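Local coordinates for transcriptional repressor (Vibrio fischeri, PDB 3KV1), which probably represses transcription as a SorC-family, sugar-responsive DNA-binding regulator, the part described here being its putative sugar-binding domain, at residues Pro121-Asp126 against Leu168-Pro173. Residues are numbered along the deposited sequence; the frame is centred on the assembly and turned at random.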
ATOM      1  N   PRO A 121       7.557   4.890  -1.859  1.00 21.54           N
ATOM      2  CA  PRO A 121       8.219   3.981  -2.804  1.00 20.13           C
ATOM      3  C   PRO A 121       9.458   3.317  -2.171  1.00 22.32           C
ATOM      4  O   PRO A 121      10.058   3.864  -1.243  1.00 21.21           O
ATOM      5  CB  PRO A 121       8.697   4.901  -3.940  1.00 21.11           C
ATOM      6  CG  PRO A 121       8.479   6.288  -3.502  1.00 28.53           C
ATOM      7  CD  PRO A 121       7.729   6.312  -2.183  1.00 25.73           C
ATOM      8  N   ALA A 122       9.850   2.182  -2.722  1.00 18.73           N
ATOM      9  CA  ALA A 122      11.065   1.481  -2.252  1.00 20.20           C
ATOM     10  C   ALA A 122      12.316   2.301  -2.542  1.00 21.97           C
ATOM     11  O   ALA A 122      13.248   2.341  -1.726  1.00 22.29           O
ATOM     12  CB  ALA A 122      11.185   0.129  -2.952  1.00 20.35           C
ATOM     13  N   TYR A 123      12.345   2.959  -3.700  1.00 21.87           N
ATOM     14  CA  TYR A 123      13.572   3.612  -4.201  1.00 25.00           C
ATOM     15  C   TYR A 123      13.363   5.068  -4.544  1.00 28.48           C
ATOM     16  O   TYR A 123      12.284   5.451  -5.011  1.00 26.41           O
ATOM     17  CB  TYR A 123      14.107   2.901  -5.454  1.00 22.71           C
ATOM     18  CG  TYR A 123      14.385   1.443  -5.205  1.00 22.28           C
ATOM     19  CD1 TYR A 123      15.322   1.055  -4.262  1.00 23.07           C
ATOM     20  CD2 TYR A 123      13.691   0.456  -5.889  1.00 21.97           C
ATOM     21  CE1 TYR A 123      15.581  -0.287  -3.999  1.00 26.60           C
ATOM     22  CE2 TYR A 123      13.944  -0.887  -5.651  1.00 25.08           C
ATOM     23  CZ  TYR A 123      14.883  -1.259  -4.698  1.00 28.11           C
ATOM     24  OH  TYR A 123      15.142  -2.595  -4.476  1.00 28.88           O
ATOM     25  N   VAL A 124      14.399   5.879  -4.326  1.00 24.55           N
ATOM     26  CA  VAL A 124      14.366   7.267  -4.765  1.00 24.09           C
ATOM     27  C   VAL A 124      15.734   7.570  -5.391  1.00 28.12           C
ATOM     28  O   VAL A 124      16.701   6.842  -5.172  1.00 29.29           O
ATOM     29  CB  VAL A 124      14.071   8.229  -3.596  1.00 30.66           C
ATOM     30  CG1 VAL A 124      12.709   7.931  -3.022  1.00 29.93           C
ATOM     31  CG2 VAL A 124      15.114   8.096  -2.509  1.00 31.15           C
ATOM     32  N   ASN A 125      15.812   8.632  -6.180  0.66 25.95           N
ATOM     33  CA  ASN A 125      17.051   8.937  -6.885  0.66 30.39           C
ATOM     34  C   ASN A 125      17.985   9.896  -6.139  0.66 30.48           C
ATOM     35  O   ASN A 125      19.021  10.312  -6.677  0.66 31.55           O
ATOM     36  CB  ASN A 125      16.761   9.446  -8.299  0.66 34.68           C
ATOM     37  CG  ASN A 125      16.086  10.816  -8.309  0.66 38.69           C
ATOM     38  OD1 ASN A 125      15.704  11.311  -9.367  0.66 47.65           O
ATOM     39  ND2 ASN A 125      15.955  11.437  -7.140  0.66 34.67           N
ATOM     40  N   ASP A 126      17.634  10.223  -4.896  0.66 29.46           N
ATOM     41  CA  ASP A 126      18.367  11.245  -4.141  0.66 34.98           C
ATOM     42  C   ASP A 126      18.118  11.099  -2.643  0.66 34.25           C
ATOM     43  O   ASP A 126      16.978  11.019  -2.206  0.66 30.41           O
ATOM     44  CB  ASP A 126      17.925  12.638  -4.593  0.66 44.76           C
ATOM     45  CG  ASP A 126      18.202  13.714  -3.548  0.66 49.63           C
ATOM     46  OD1 ASP A 126      19.354  13.815  -3.060  0.66 47.45           O
ATOM     47  OD2 ASP A 126      17.266  14.477  -3.232  0.66 59.67           O
ATOM     48  N   LEU A 168      15.814   0.524 -13.093  1.00 43.06           N
ATOM     49  CA  LEU A 168      14.688   1.444 -12.894  1.00 46.73           C
ATOM     50  C   LEU A 168      15.087   2.928 -12.864  1.00 45.07           C
ATOM     51  O   LEU A 168      14.228   3.800 -12.764  1.00 45.37           O
ATOM     52  CB  LEU A 168      13.873   1.061 -11.648  1.00 43.75           C
ATOM     53  CG  LEU A 168      13.060  -0.218 -11.841  1.00 52.01           C
ATOM     54  CD1 LEU A 168      12.533  -0.801 -10.516  1.00 53.69           C
ATOM     55  CD2 LEU A 168      11.917   0.078 -12.800  1.00 53.89           C
ATOM     56  N   GLY A 169      16.383   3.216 -12.939  1.00 43.06           N
ATOM     57  CA  GLY A 169      16.856   4.584 -13.073  1.00 45.43           C
ATOM     58  C   GLY A 169      17.129   5.338 -11.780  1.00 43.84           C
ATOM     59  O   GLY A 169      17.293   6.564 -11.781  1.00 43.18           O
ATOM     60  N   PHE A 170      17.199   4.619 -10.666  1.00 36.03           N
ATOM     61  CA  PHE A 170      17.401   5.293  -9.387  1.00 34.05           C
ATOM     62  C   PHE A 170      18.891   5.431  -9.020  1.00 33.40           C
ATOM     63  O   PHE A 170      19.251   6.218  -8.139  1.00 31.98           O
ATOM     64  CB  PHE A 170      16.624   4.578  -8.272  1.00 29.90           C
ATOM     65  CG  PHE A 170      15.118   4.550  -8.483  1.00 28.37           C
ATOM     66  CD1 PHE A 170      14.355   5.667  -8.203  1.00 28.31           C
ATOM     67  CD2 PHE A 170      14.475   3.384  -8.905  1.00 35.51           C
ATOM     68  CE1 PHE A 170      12.966   5.648  -8.372  1.00 31.42           C
ATOM     69  CE2 PHE A 170      13.098   3.350  -9.066  1.00 36.68           C
ATOM     70  CZ  PHE A 170      12.344   4.484  -8.807  1.00 34.57           C
ATOM     71  N   PHE A 171      19.745   4.683  -9.710  1.00 29.33           N
ATOM     72  CA  PHE A 171      21.167   4.608  -9.365  1.00 29.81           C
ATOM     73  C   PHE A 171      21.895   4.318 -10.683  1.00 30.51           C
ATOM     74  O   PHE A 171      21.412   3.522 -11.485  1.00 35.18           O
ATOM     75  CB  PHE A 171      21.332   3.430  -8.399  1.00 34.38           C
ATOM     76  CG  PHE A 171      22.541   3.495  -7.498  1.00 31.02           C
ATOM     77  CD1 PHE A 171      22.857   4.639  -6.779  1.00 34.32           C
ATOM     78  CD2 PHE A 171      23.309   2.353  -7.303  1.00 31.33           C
ATOM     79  CE1 PHE A 171      23.948   4.652  -5.916  1.00 37.11           C
ATOM     80  CE2 PHE A 171      24.411   2.359  -6.453  1.00 32.05           C
ATOM     81  CZ  PHE A 171      24.728   3.504  -5.757  1.00 33.32           C
ATOM     82  N   THR A 172      23.047   4.935 -10.922  1.00 28.31           N
ATOM     83  CA  THR A 172      23.763   4.685 -12.177  1.00 32.93           C
ATOM     84  C   THR A 172      24.511   3.337 -12.150  1.00 32.85           C
ATOM     85  O   THR A 172      24.903   2.863 -11.093  1.00 31.84           O
ATOM     86  CB  THR A 172      24.781   5.815 -12.531  1.00 35.51           C
ATOM     87  OG1 THR A 172      25.892   5.757 -11.639  1.00 36.41           O
ATOM     88  CG2 THR A 172      24.152   7.202 -12.431  1.00 36.86           C
ATOM     89  N   PRO A 173      24.714   2.722 -13.328  1.00 31.76           N
ATOM     90  CA  PRO A 173      25.567   1.525 -13.406  1.00 31.77           C
ATOM     91  C   PRO A 173      26.944   1.808 -12.792  1.00 32.78           C
ATOM     92  O   PRO A 173      27.506   0.973 -12.082  1.00 33.88           O
ATOM     93  CB  PRO A 173      25.699   1.289 -14.922  1.00 37.10           C
ATOM     94  CG  PRO A 173      24.422   1.890 -15.500  1.00 39.12           C
ATOM     95  CD  PRO A 173      24.113   3.081 -14.627  1.00 36.19           C
TER
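Phe170 turns one face of its ring to CB of Tyr123, and this CH-pi contact shows how two loops can be joined without a single hydrogen bond between them. Tyr123 CB stands 3.6 Å from the centroid of the Phe170 ring, only 15° off the ring normal, and comes closest to the CD2 side at 3.5 Å. The two rings meet obliquely, centroids 5.8 Å apart and planes inclined at 42°, the side chains crossing at about a right angle. With CG of Phe170 anti to its carbonyl carbon (chi1 -61°), the ring extends from its own loop to the backbone of the other. There its CE1 meets Tyr123 O at 3.4 Å and its CD1 meets Val124 C at 3.7 Å, while the backbone N of Asn125 approaches the rim of the Phe170 ring roughly level with it. Asn125 adds a looser contact, its CA 3.7 Å from Phe170 O. That carbonyl oxygen accepts a hydrogen bond from Arg209, whose backbone also pairs with Val124, so one residue ties both loops. In the Rossmann-like alpha/beta domain, residues 121-126 lead from strand 114-116 to helix 127-134, and residues 168-173 link helices 164-167 and 173-181. Gly169 closes the former helix with a Schellman motif, its positive phi turning the chain just before Phe170; Thr172 N-caps the helix 173-181. The far end of the Tyr123 side chain departs from Phe170, and its hydroxyl is hydrogen-bonded to His164 and Gln63; a glycerol, probably from the crystallisation liquor, lies about 4 Å from this side chain and may mark a pocket, possibly the sugar site. The backbone O of Tyr123, touched by the Phe170 rim, is hydrogen-bonded to His136 of the second subunit, which brings the dimer interface up to this aromatic contact.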